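Local coordinates for protein thermophilic dibenzothiophene desulfurization enzyme C (Paenibacillus sp. A11-2, PDB 5XDC) that probably oxidises dibenzothiophene to its 5-oxide and 5,5-dioxide as an oxygen-consuming monooxygenase that uses reduced FMN, at residues 136-141 with 171-176; 264-269 with 354-359; 296-301 with 360-365. All coordinates share one frame; numbering follows the deposited sequence.

Interaction 1: 136-141 with 171-176; sequences LDWRVT and FAVTSR
A parallel β-bridge in the middle β-domain of the acyl-CoA dehydrogenase fold joins these segments: 136-141 leaves a 3-10 turn and enters strand 141-144, where Thr141 pairs with Val173 of strand 167-174. The polar evidence is a single hydrogen bond, Val173 N to Val140 O at 3.0 Å. It is nearly straight (164° at the hydrogen) and arrives in the carbonyl plane. Two CA-H...O contacts flank it, the shorter from Thr141 CA to Val173 O at 3.2 Å. Backbone bonding of Val173 with Ala142 continues this strand pair; Thr141 with Asn153 and Ala172 with Val185 tie it to strands 150-153 and 184-190.

The apolar part centres on Trp138. Its CG is anti to the carbonyl carbon (chi1 -75°), which brings the benzene half of the indole obliquely against the strand: Trp138 CE3 meets Val173 CG1 at a tight 3.4 Å, and Trp138 CZ3 meets Phe171 CB at 3.8 Å. A hydrogen bond from Trp138 NE1 to Ala133 O holds the ring's rotation. Substituting an alanine for Trp138 would remove the indole from Val173 and Phe171 together with that NE1 bond, and would probably loosen the turn against the strand. Phe171 lies beside the indole and points the same way; its ring meets Tyr100 edge-to-face, and its side chain comes within about 4 Å (nearest atoms) of that of Ser129, which binds FMN when present, so the packing adjoins the flavin site. Val140 CG1, anti to its backbone N, rests 3.9 Å from Ala172 CB. Beyond the bridge, Thr141 CB meets Ser175 CB at 3.9 Å.

Interaction 2: 264-269 with 354-359; sequences RGALEE and ELTSRL
This is buried, purely apolar packing between two nearly parallel helices, 247-276 and 331-363, in the C-terminal helical domain. The axes of the two short segments approach to 9.5 Å and cross at only 18°. The small Ala266 is consistent with the close approach: its CA lies 6.3 Å from Thr356 CA, and its methyl meets Leu355 CD2 (3.6 Å from Ala266 CB) and, more loosely, Thr356 CG2.

Next to it, Leu267 crosses Leu359, one turn beyond Leu355, at about a right angle. Leu267 CG is anti to the backbone N (chi1 -157°), which carries its end toward the other helix, so that Leu267 CD1 sits 3.6 Å from Leu359 CD2 and 3.7 Å from Leu359 CD1. No hydrogen bond spans the segments. Thr356 turns its methyl to the interface and its OG1 to Val352 O of its own helix, which satisfies the hydroxyl.

The surroundings close the layer: Phe375 and Phe378 pack on Ala266, while Ser357 OG bonds Trp379 NE1 of the second subunit. Aliphatic side chains meshing between almost aligned long helices, with subunit contacts beside them, match the C-terminal helical bundle of the acyl-CoA dehydrogenase fold.

Interaction 3: 296-301 with 360-365; sequences LAIYGE and YEAMGA
Ala362 marks the tight part of this packing between helix 293-324 and the last turn of helix 331-363. Its CB fits between two neighbours of the facing helix, 3.9 Å from Ile298 CG2 and 3.8 Å from Tyr299 CE2, the tyrosine ring meeting it obliquely. Ile298 CA lies 6.5 Å from Ala362 CA, and Ile298 CD1 reaches Ala362 N at 3.8 Å. Tyr299, its CG anti to the carbonyl carbon (chi1 -79°), passes Met363 more loosely, OH to CG at 4.2 Å, and hydrogen-bonds Ser274 OG.

The more open side is where partly exposed Ile298 and Glu361 cross at about a right angle. Here Ile298 CD1 lies 3.9 Å from Glu361 CB, along the aliphatic stem, and the extended chain carries OE2 to a salt bridge with Arg350 of the second subunit. The helix then ends at Gly364, whose backbone angles, with positive phi (99°), would jam a CB against the preceding carbonyl O. Ala365, which follows, binds FMN when present and touches an indole molecule here.

With no hydrogen bond between them, the segments meet by van der Waals packing, while the Tyr299 hydroxyl and the Glu361 carboxylate tie outward to another helix and another subunit.

Overall arrangement
Interactions 2 and 3 are neighbours, their centres about 9 Å apart, and share helix 331-363; they touch directly, Leu359 CD2 lying 3.9 Å from Ile298 CG2 and Leu267 CD1 3.9 Å from Tyr299 CD1. Together they pack three long helices into one apolar layer. Interaction 1 stands apart, on the opposite side of the chain's centre, about 41 and 49 Å from the other two between centres. All three are largely buried, though interaction 3 includes partly exposed residues. Chemistry follows place: backbone hydrogen bonding backed by a tryptophan side chain in the β-domain, side-chain packing alone in the helical domain, where both contacts also reach the second subunit.

Interaction 1: 136-141 with 171-176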
ATOM      1  N   LEU B 136     -36.655 -14.605  -2.435  1.00 56.97           N
ATOM      2  CA  LEU B 136     -37.917 -14.019  -2.869  1.00 61.47           C
ATOM      3  C   LEU B 136     -37.745 -13.106  -4.077  1.00 63.08           C
ATOM      4  O   LEU B 136     -38.716 -12.875  -4.806  1.00 66.84           O
ATOM      5  CB  LEU B 136     -38.555 -13.240  -1.717  1.00 63.16           C
ATOM      6  N   ASP B 137     -36.540 -12.586  -4.304  1.00 59.87           N
ATOM      7  CA  ASP B 137     -36.279 -11.662  -5.400  1.00 57.86           C
ATOM      8  C   ASP B 137     -35.760 -12.352  -6.660  1.00 50.37           C
ATOM      9  O   ASP B 137     -35.363 -11.663  -7.604  1.00 54.36           O
ATOM     10  CB  ASP B 137     -35.273 -10.596  -4.958  1.00 57.09           C
ATOM     11  CG  ASP B 137     -35.735  -9.832  -3.734  1.00 72.00           C
ATOM     12  OD1 ASP B 137     -36.961  -9.791  -3.488  1.00 60.74           O
ATOM     13  OD2 ASP B 137     -34.873  -9.272  -3.021  1.00 68.58           O
ATOM     14  N   TRP B 138     -35.742 -13.680  -6.702  1.00 51.65           N
ATOM     15  CA  TRP B 138     -35.246 -14.363  -7.888  1.00 42.22           C
ATOM     16  C   TRP B 138     -36.228 -14.205  -9.040  1.00 33.62           C
ATOM     17  O   TRP B 138     -37.445 -14.280  -8.860  1.00 42.02           O
ATOM     18  CB  TRP B 138     -35.006 -15.841  -7.607  1.00 39.01           C
ATOM     19  CG  TRP B 138     -33.780 -16.100  -6.798  1.00 45.08           C
ATOM     20  CD1 TRP B 138     -33.127 -15.214  -5.987  1.00 47.50           C
ATOM     21  CD2 TRP B 138     -33.046 -17.327  -6.727  1.00 44.18           C
ATOM     22  NE1 TRP B 138     -32.036 -15.819  -5.411  1.00 44.50           N
ATOM     23  CE2 TRP B 138     -31.964 -17.116  -5.848  1.00 48.09           C
ATOM     24  CE3 TRP B 138     -33.198 -18.585  -7.321  1.00 36.31           C
ATOM     25  CZ2 TRP B 138     -31.043 -18.117  -5.545  1.00 50.59           C
ATOM     26  CZ3 TRP B 138     -32.285 -19.578  -7.013  1.00 33.95           C
ATOM     27  CH2 TRP B 138     -31.221 -19.339  -6.137  1.00 35.66           C
ATOM     28  N   ARG B 139     -35.686 -13.977 -10.236  1.00 36.28           N
ATOM     29  CA  ARG B 139     -36.529 -13.763 -11.402  1.00 38.93           C
ATOM     30  C   ARG B 139     -37.059 -15.066 -11.988  1.00 30.78           C
ATOM     31  O   ARG B 139     -38.043 -15.039 -12.730  1.00 35.12           O
ATOM     32  CB  ARG B 139     -35.753 -12.995 -12.478  1.00 45.35           C
ATOM     33  N   VAL B 140     -36.449 -16.202 -11.669  1.00 32.44           N
ATOM     34  CA  VAL B 140     -36.762 -17.459 -12.342  1.00 22.70           C
ATOM     35  C   VAL B 140     -37.526 -18.348 -11.374  1.00 21.73           C
ATOM     36  O   VAL B 140     -37.013 -18.719 -10.311  1.00 22.19           O
ATOM     37  CB  VAL B 140     -35.496 -18.151 -12.857  1.00 25.73           C
ATOM     38  CG1 VAL B 140     -35.857 -19.472 -13.539  1.00 23.04           C
ATOM     39  CG2 VAL B 140     -34.759 -17.231 -13.835  1.00 31.48           C
ATOM     40  N   THR B 141     -38.746 -18.702 -11.753  1.00 22.58           N
ATOM     41  CA  THR B 141     -39.640 -19.451 -10.889  1.00 18.75           C
ATOM     42  C   THR B 141     -39.807 -20.878 -11.396  1.00 16.34           C
ATOM     43  O   THR B 141     -39.629 -21.163 -12.581  1.00 17.86           O
ATOM     44  CB  THR B 141     -41.006 -18.778 -10.801  1.00 23.58           C
ATOM     45  OG1 THR B 141     -41.586 -18.710 -12.106  1.00 22.42           O
ATOM     46  CG2 THR B 141     -40.853 -17.372 -10.228  1.00 27.75           C
ATOM     47  N   PHE B 171     -31.110 -23.055 -11.661  1.00 13.89           N
ATOM     48  CA  PHE B 171     -31.678 -22.772 -10.352  1.00 13.74           C
ATOM     49  C   PHE B 171     -32.948 -21.953 -10.506  1.00 14.42           C
ATOM     50  O   PHE B 171     -33.002 -21.034 -11.329  1.00 17.72           O
ATOM     51  CB  PHE B 171     -30.690 -22.007  -9.482  1.00 19.75           C
ATOM     52  CG  PHE B 171     -29.480 -22.804  -9.101  1.00 14.70           C
ATOM     53  CD1 PHE B 171     -28.404 -22.903  -9.956  1.00 17.56           C
ATOM     54  CD2 PHE B 171     -29.415 -23.437  -7.879  1.00 18.88           C
ATOM     55  CE1 PHE B 171     -27.286 -23.641  -9.605  1.00 19.68           C
ATOM     56  CE2 PHE B 171     -28.291 -24.178  -7.532  1.00 16.77           C
ATOM     57  CZ  PHE B 171     -27.233 -24.263  -8.394  1.00 16.72           C
ATOM     58  N   ALA B 172     -33.955 -22.270  -9.693  1.00 17.53           N
ATOM     59  CA  ALA B 172     -35.222 -21.546  -9.709  1.00 20.67           C
ATOM     60  C   ALA B 172     -35.839 -21.606  -8.323  1.00 17.23           C
ATOM     61  O   ALA B 172     -35.441 -22.414  -7.480  1.00 21.03           O
ATOM     62  CB  ALA B 172     -36.187 -22.121 -10.752  1.00 18.77           C
ATOM     63  N   VAL B 173     -36.817 -20.729  -8.081  1.00 19.32           N
ATOM     64  CA  VAL B 173     -37.533 -20.684  -6.808  1.00 15.86           C
ATOM     65  C   VAL B 173     -38.961 -21.155  -7.029  1.00 18.57           C
ATOM     66  O   VAL B 173     -39.626 -20.717  -7.975  1.00 22.67           O
ATOM     67  CB  VAL B 173     -37.532 -19.278  -6.187  1.00 26.49           C
ATOM     68  CG1 VAL B 173     -36.157 -18.969  -5.654  1.00 31.85           C
ATOM     69  CG2 VAL B 173     -37.978 -18.239  -7.209  1.00 27.43           C
ATOM     70  N   THR B 174     -39.440 -22.013  -6.138  1.00 20.62           N
ATOM     71  CA  THR B 174     -40.780 -22.548  -6.295  1.00 22.99           C
ATOM     72  C   THR B 174     -41.820 -21.443  -6.183  1.00 24.89           C
ATOM     73  O   THR B 174     -41.680 -20.502  -5.394  1.00 24.53           O
ATOM     74  CB  THR B 174     -41.069 -23.633  -5.255  1.00 22.19           C
ATOM     75  OG1 THR B 174     -40.945 -23.096  -3.932  1.00 24.13           O
ATOM     76  CG2 THR B 174     -40.142 -24.830  -5.433  1.00 22.71           C
ATOM     77  N   SER B 175     -42.871 -21.578  -6.990  1.00 25.76           N
ATOM     78  CA  SER B 175     -43.975 -20.639  -7.063  1.00 25.28           C
ATOM     79  C   SER B 175     -45.261 -21.424  -7.292  1.00 27.44           C
ATOM     80  O   SER B 175     -45.258 -22.467  -7.952  1.00 25.64           O
ATOM     81  CB  SER B 175     -43.765 -19.629  -8.196  1.00 29.77           C
ATOM     82  OG  SER B 175     -44.876 -18.758  -8.315  1.00 42.16           O
ATOM     83  N   ARG B 176     -46.366 -20.910  -6.745  1.00 28.48           N
ATOM     84  CA  ARG B 176     -47.656 -21.597  -6.835  1.00 33.64           C
ATOM     85  C   ARG B 176     -47.514 -23.050  -6.392  1.00 30.09           C
ATOM     86  O   ARG B 176     -48.046 -23.967  -7.015  1.00 28.47           O
ATOM     87  CB  ARG B 176     -48.225 -21.498  -8.252  1.00 31.84           C
ATOM     88  CG  ARG B 176     -48.416 -20.060  -8.707  1.00 43.98           C
ATOM     89  CD  ARG B 176     -48.898 -19.952 -10.144  1.00 55.01           C
ATOM     90  NE  ARG B 176     -49.121 -18.557 -10.524  1.00 80.57           N
ATOM     91  CZ  ARG B 176     -48.161 -17.713 -10.899  1.00 90.68           C
ATOM     92  NH1 ARG B 176     -46.893 -18.111 -10.951  1.00 80.76           N
ATOM     93  NH2 ARG B 176     -48.470 -16.464 -11.221  1.00 73.30           N
TER

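Interaction 2: 264-269 with 354-359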
ATOM      1  N   ARG B 264       0.144 -14.886 -12.868  1.00 10.91           N
ATOM      2  CA  ARG B 264       1.348 -15.522 -13.391  1.00 12.74           C
ATOM      3  C   ARG B 264       1.508 -15.243 -14.881  1.00 13.72           C
ATOM      4  O   ARG B 264       2.602 -14.908 -15.342  1.00 14.33           O
ATOM      5  CB  ARG B 264       1.325 -17.026 -13.116  1.00 17.91           C
ATOM      6  CG  ARG B 264       2.520 -17.760 -13.728  1.00 18.07           C
ATOM      7  CD  ARG B 264       2.758 -19.134 -13.092  1.00 21.67           C
ATOM      8  NE  ARG B 264       3.338 -19.036 -11.745  1.00 22.33           N
ATOM      9  CZ  ARG B 264       4.633 -18.867 -11.482  1.00 27.87           C
ATOM     10  NH1 ARG B 264       5.516 -18.761 -12.470  1.00 27.37           N
ATOM     11  NH2 ARG B 264       5.049 -18.795 -10.213  1.00 21.40           N
ATOM     12  N   GLY B 265       0.419 -15.333 -15.645  1.00 13.77           N
ATOM     13  CA  GLY B 265       0.513 -15.042 -17.066  1.00 16.61           C
ATOM     14  C   GLY B 265       0.932 -13.610 -17.338  1.00 13.77           C
ATOM     15  O   GLY B 265       1.748 -13.347 -18.228  1.00 13.04           O
ATOM     16  N   ALA B 266       0.372 -12.668 -16.581  1.00 12.12           N
ATOM     17  CA  ALA B 266       0.731 -11.264 -16.730  1.00 13.16           C
ATOM     18  C   ALA B 266       2.207 -11.041 -16.415  1.00 14.20           C
ATOM     19  O   ALA B 266       2.911 -10.323 -17.133  1.00 12.91           O
ATOM     20  CB  ALA B 266      -0.146 -10.417 -15.814  1.00 12.66           C
ATOM     21  N   LEU B 267       2.684 -11.618 -15.321  1.00 13.41           N
ATOM     22  CA  LEU B 267       4.069 -11.394 -14.928  1.00 13.65           C
ATOM     23  C   LEU B 267       5.033 -11.956 -15.970  1.00 13.38           C
ATOM     24  O   LEU B 267       6.024 -11.306 -16.321  1.00 15.39           O
ATOM     25  CB  LEU B 267       4.318 -12.007 -13.550  1.00 13.36           C
ATOM     26  CG  LEU B 267       5.464 -11.491 -12.682  1.00 26.77           C
ATOM     27  CD1 LEU B 267       5.424 -10.004 -12.485  1.00 17.37           C
ATOM     28  CD2 LEU B 267       5.415 -12.208 -11.324  1.00 32.45           C
ATOM     29  N   GLU B 268       4.765 -13.167 -16.471  0.59 14.88           N
ATOM     30  CA  GLU B 268       5.621 -13.759 -17.497  0.59 15.39           C
ATOM     31  C   GLU B 268       5.569 -12.960 -18.793  0.59 16.68           C
ATOM     32  O   GLU B 268       6.605 -12.731 -19.426  0.59 15.35           O
ATOM     33  CB  GLU B 268       5.220 -15.208 -17.761  0.59 17.20           C
ATOM     34  CG  GLU B 268       5.514 -16.167 -16.630  0.59 20.52           C
ATOM     35  CD  GLU B 268       6.994 -16.487 -16.487  0.59 25.66           C
ATOM     36  OE1 GLU B 268       7.833 -15.845 -17.164  0.59 18.89           O
ATOM     37  OE2 GLU B 268       7.317 -17.391 -15.691  0.59 24.39           O
ATOM     38  N   GLU B 269       4.378 -12.518 -19.201  1.00 15.79           N
ATOM     39  CA  GLU B 269       4.277 -11.736 -20.431  1.00 15.31           C
ATOM     40  C   GLU B 269       5.018 -10.415 -20.296  1.00 16.94           C
ATOM     41  O   GLU B 269       5.683  -9.965 -21.236  1.00 16.32           O
ATOM     42  CB  GLU B 269       2.805 -11.494 -20.788  1.00 14.69           C
ATOM     43  CG  GLU B 269       2.549 -10.587 -21.984  1.00 21.64           C
ATOM     44  CD  GLU B 269       2.768 -11.278 -23.321  1.00 32.89           C
ATOM     45  OE1 GLU B 269       2.547 -10.616 -24.361  1.00 29.16           O
ATOM     46  OE2 GLU B 269       3.169 -12.466 -23.337  1.00 28.57           O
ATOM     47  N   GLU B 354      -3.266  -5.357  -8.456  1.00 12.85           N
ATOM     48  CA  GLU B 354      -2.100  -4.471  -8.388  1.00 13.10           C
ATOM     49  C   GLU B 354      -1.122  -4.769  -9.515  1.00 12.39           C
ATOM     50  O   GLU B 354      -0.659  -3.862 -10.212  1.00 14.43           O
ATOM     51  CB  GLU B 354      -1.390  -4.625  -7.034  1.00 11.02           C
ATOM     52  CG  GLU B 354      -2.176  -4.107  -5.872  1.00 18.81           C
ATOM     53  CD  GLU B 354      -1.438  -4.252  -4.544  1.00 47.89           C
ATOM     54  OE1 GLU B 354      -0.305  -4.782  -4.538  1.00 34.03           O
ATOM     55  OE2 GLU B 354      -1.998  -3.833  -3.505  1.00 46.01           O
ATOM     56  N   LEU B 355      -0.807  -6.048  -9.711  1.00 10.99           N
ATOM     57  CA  LEU B 355       0.240  -6.469 -10.632  1.00 14.95           C
ATOM     58  C   LEU B 355      -0.109  -6.146 -12.084  1.00 14.86           C
ATOM     59  O   LEU B 355       0.741  -5.665 -12.849  1.00 12.60           O
ATOM     60  CB  LEU B 355       0.446  -7.968 -10.418  1.00 18.38           C
ATOM     61  CG  LEU B 355       1.325  -8.861 -11.254  1.00 26.50           C
ATOM     62  CD1 LEU B 355       1.566 -10.139 -10.416  1.00 21.51           C
ATOM     63  CD2 LEU B 355       0.665  -9.189 -12.583  1.00 16.99           C
ATOM     64  N   THR B 356      -1.347  -6.404 -12.489  1.00 12.42           N
ATOM     65  CA  THR B 356      -1.694  -6.235 -13.892  1.00 11.53           C
ATOM     66  C   THR B 356      -1.680  -4.774 -14.305  1.00 12.57           C
ATOM     67  O   THR B 356      -1.537  -4.483 -15.500  1.00 13.92           O
ATOM     68  CB  THR B 356      -3.059  -6.863 -14.198  1.00 12.98           C
ATOM     69  OG1 THR B 356      -4.064  -6.330 -13.332  1.00 12.72           O
ATOM     70  CG2 THR B 356      -2.992  -8.375 -14.041  1.00 12.82           C
ATOM     71  N   SER B 357      -1.795  -3.862 -13.343  1.00 13.36           N
ATOM     72  CA  SER B 357      -1.715  -2.431 -13.598  1.00 13.44           C
ATOM     73  C   SER B 357      -0.289  -1.916 -13.443  1.00 13.54           C
ATOM     74  O   SER B 357       0.220  -1.209 -14.317  1.00 14.42           O
ATOM     75  CB  SER B 357      -2.648  -1.677 -12.645  1.00 12.71           C
ATOM     76  OG  SER B 357      -2.489  -0.287 -12.796  1.00 14.85           O
ATOM     77  N   ARG B 358       0.382  -2.285 -12.352  1.00 14.01           N
ATOM     78  CA  ARG B 358       1.670  -1.680 -12.038  1.00 14.76           C
ATOM     79  C   ARG B 358       2.812  -2.210 -12.892  1.00 12.74           C
ATOM     80  O   ARG B 358       3.841  -1.538 -13.000  1.00 13.46           O
ATOM     81  CB  ARG B 358       1.995  -1.894 -10.559  1.00 16.68           C
ATOM     82  CG  ARG B 358       1.131  -1.038  -9.639  1.00 23.80           C
ATOM     83  CD  ARG B 358       1.372  -1.397  -8.184  1.00 40.63           C
ATOM     84  NE  ARG B 358       0.359  -0.819  -7.308  1.00 43.66           N
ATOM     85  CZ  ARG B 358       0.211  -1.131  -6.026  1.00 47.00           C
ATOM     86  NH1 ARG B 358       1.016  -2.023  -5.457  1.00 36.12           N
ATOM     87  NH2 ARG B 358      -0.743  -0.544  -5.310  1.00 55.33           N
ATOM     88  N   LEU B 359       2.668  -3.386 -13.506  0.64 13.13           N
ATOM     89  CA  LEU B 359       3.750  -3.898 -14.340  0.64 12.90           C
ATOM     90  C   LEU B 359       4.046  -2.976 -15.520  0.64 14.38           C
ATOM     91  O   LEU B 359       5.160  -3.010 -16.046  0.64 14.83           O
ATOM     92  CB  LEU B 359       3.433  -5.313 -14.833  0.64 13.78           C
ATOM     93  CG  LEU B 359       3.723  -6.425 -13.820  0.64 12.71           C
ATOM     94  CD1 LEU B 359       3.164  -7.756 -14.294  0.64 12.87           C
ATOM     95  CD2 LEU B 359       5.209  -6.535 -13.575  0.64 13.65           C
TER

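Interaction 3: 296-301 with 360-365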
ATOM      1  N   LEU B 296      13.736  -4.079 -11.518  1.00 14.83           N
ATOM      2  CA  LEU B 296      13.954  -5.322 -10.793  1.00 15.54           C
ATOM      3  C   LEU B 296      13.098  -5.394  -9.538  1.00 12.46           C
ATOM      4  O   LEU B 296      12.589  -6.467  -9.187  1.00 14.99           O
ATOM      5  CB  LEU B 296      15.436  -5.469 -10.449  1.00 13.74           C
ATOM      6  CG  LEU B 296      16.306  -5.844 -11.649  1.00 15.70           C
ATOM      7  CD1 LEU B 296      17.779  -5.764 -11.305  1.00 21.09           C
ATOM      8  CD2 LEU B 296      15.964  -7.238 -12.136  1.00 18.63           C
ATOM      9  N   ALA B 297      12.925  -4.264  -8.848  1.00 13.29           N
ATOM     10  CA  ALA B 297      12.133  -4.251  -7.625  1.00 12.95           C
ATOM     11  C   ALA B 297      10.667  -4.559  -7.903  1.00 14.41           C
ATOM     12  O   ALA B 297      10.004  -5.242  -7.111  1.00 14.38           O
ATOM     13  CB  ALA B 297      12.281  -2.900  -6.929  1.00 15.40           C
ATOM     14  N   ILE B 298      10.138  -4.072  -9.022  1.00 13.45           N
ATOM     15  CA  ILE B 298       8.749  -4.369  -9.361  1.00 14.13           C
ATOM     16  C   ILE B 298       8.584  -5.854  -9.620  1.00 12.11           C
ATOM     17  O   ILE B 298       7.682  -6.500  -9.066  1.00 13.47           O
ATOM     18  CB  ILE B 298       8.294  -3.527 -10.565  1.00 12.50           C
ATOM     19  CG1 ILE B 298       8.129  -2.072 -10.146  1.00 14.46           C
ATOM     20  CG2 ILE B 298       6.974  -4.074 -11.147  1.00 15.49           C
ATOM     21  CD1 ILE B 298       7.963  -1.121 -11.307  1.00 23.19           C
ATOM     22  N   TYR B 299       9.456  -6.433 -10.453  1.00 14.70           N
ATOM     23  CA  TYR B 299       9.364  -7.867 -10.707  1.00 14.78           C
ATOM     24  C   TYR B 299       9.553  -8.669  -9.425  1.00 12.53           C
ATOM     25  O   TYR B 299       8.849  -9.658  -9.198  1.00 15.07           O
ATOM     26  CB  TYR B 299      10.375  -8.300 -11.767  1.00 14.28           C
ATOM     27  CG  TYR B 299       9.886  -7.958 -13.161  1.00 12.64           C
ATOM     28  CD1 TYR B 299       8.868  -8.696 -13.757  1.00 14.41           C
ATOM     29  CD2 TYR B 299      10.434  -6.907 -13.882  1.00 14.63           C
ATOM     30  CE1 TYR B 299       8.402  -8.386 -15.013  1.00 15.67           C
ATOM     31  CE2 TYR B 299       9.964  -6.594 -15.137  1.00 14.45           C
ATOM     32  CZ  TYR B 299       8.955  -7.346 -15.694  1.00 16.01           C
ATOM     33  OH  TYR B 299       8.476  -7.046 -16.949  1.00 16.03           O
ATOM     34  N   GLY B 300      10.477  -8.243  -8.568  1.00 12.91           N
ATOM     35  CA  GLY B 300      10.743  -8.995  -7.354  1.00 13.81           C
ATOM     36  C   GLY B 300       9.579  -8.957  -6.385  1.00 12.79           C
ATOM     37  O   GLY B 300       9.198  -9.985  -5.819  1.00 15.62           O
ATOM     38  N   GLU B 301       9.001  -7.772  -6.178  1.00 12.29           N
ATOM     39  CA  GLU B 301       7.878  -7.651  -5.251  1.00 14.82           C
ATOM     40  C   GLU B 301       6.729  -8.554  -5.676  1.00 16.61           C
ATOM     41  O   GLU B 301       6.176  -9.304  -4.862  1.00 14.30           O
ATOM     42  CB  GLU B 301       7.405  -6.200  -5.176  1.00 18.52           C
ATOM     43  N   TYR B 360       3.091  -2.138 -15.935  1.00 13.86           N
ATOM     44  CA  TYR B 360       3.398  -1.162 -16.982  1.00 15.45           C
ATOM     45  C   TYR B 360       4.569  -0.278 -16.567  1.00 16.59           C
ATOM     46  O   TYR B 360       5.379   0.131 -17.409  1.00 14.77           O
ATOM     47  CB  TYR B 360       2.180  -0.290 -17.296  1.00 12.91           C
ATOM     48  CG  TYR B 360       1.200  -0.906 -18.277  1.00 12.52           C
ATOM     49  CD1 TYR B 360       1.390  -0.766 -19.647  1.00 11.36           C
ATOM     50  CD2 TYR B 360       0.085  -1.607 -17.842  1.00 16.34           C
ATOM     51  CE1 TYR B 360       0.503  -1.320 -20.556  1.00 14.62           C
ATOM     52  CE2 TYR B 360      -0.809  -2.163 -18.757  1.00 14.57           C
ATOM     53  CZ  TYR B 360      -0.589  -2.017 -20.100  1.00 18.23           C
ATOM     54  OH  TYR B 360      -1.459  -2.573 -21.012  1.00 17.90           O
ATOM     55  N   GLU B 361       4.666   0.031 -15.273  0.58 15.96           N
ATOM     56  CA  GLU B 361       5.732   0.897 -14.787  0.58 17.68           C
ATOM     57  C   GLU B 361       7.099   0.274 -15.032  0.58 19.61           C
ATOM     58  O   GLU B 361       8.080   0.990 -15.262  0.58 20.33           O
ATOM     59  CB  GLU B 361       5.510   1.176 -13.300  0.58 16.01           C
ATOM     60  CG  GLU B 361       6.383   2.259 -12.713  0.58 15.24           C
ATOM     61  CD  GLU B 361       5.994   2.610 -11.283  0.58 16.87           C
ATOM     62  OE1 GLU B 361       6.864   2.512 -10.399  0.58 14.56           O
ATOM     63  OE2 GLU B 361       4.831   3.016 -11.039  0.58 16.96           O
ATOM     64  N   ALA B 362       7.177  -1.057 -15.019  1.00 15.33           N
ATOM     65  CA  ALA B 362       8.422  -1.745 -15.301  1.00 22.49           C
ATOM     66  C   ALA B 362       8.708  -1.831 -16.794  1.00 23.76           C
ATOM     67  O   ALA B 362       9.874  -1.857 -17.194  1.00 22.96           O
ATOM     68  CB  ALA B 362       8.391  -3.157 -14.711  1.00 17.63           C
ATOM     69  N   MET B 363       7.667  -1.868 -17.625  1.00 18.57           N
ATOM     70  CA  MET B 363       7.826  -2.074 -19.059  1.00 16.16           C
ATOM     71  C   MET B 363       8.088  -0.780 -19.817  1.00 16.12           C
ATOM     72  O   MET B 363       8.827  -0.799 -20.809  1.00 18.94           O
ATOM     73  CB  MET B 363       6.578  -2.756 -19.632  1.00 15.01           C
ATOM     74  CG  MET B 363       6.420  -4.199 -19.194  1.00 14.40           C
ATOM     75  SD  MET B 363       5.071  -5.057 -20.027  1.00 19.25           S
ATOM     76  CE  MET B 363       3.697  -4.290 -19.204  1.00 17.35           C
ATOM     77  N   GLY B 364       7.492   0.327 -19.386  1.00 18.06           N
ATOM     78  CA  GLY B 364       7.720   1.634 -19.981  1.00 18.70           C
ATOM     79  C   GLY B 364       6.630   2.034 -20.963  1.00 17.90           C
ATOM     80  O   GLY B 364       5.696   1.283 -21.270  1.00 16.91           O
ATOM     81  N   ALA B 365       6.807   3.243 -21.504  1.00 18.54           N
ATOM     82  CA  ALA B 365       5.737   3.918 -22.230  1.00 17.62           C
ATOM     83  C   ALA B 365       5.297   3.144 -23.467  1.00 20.19           C
ATOM     84  O   ALA B 365       4.107   3.144 -23.811  1.00 20.41           O
ATOM     85  CB  ALA B 365       6.180   5.324 -22.623  1.00 21.67           C
TER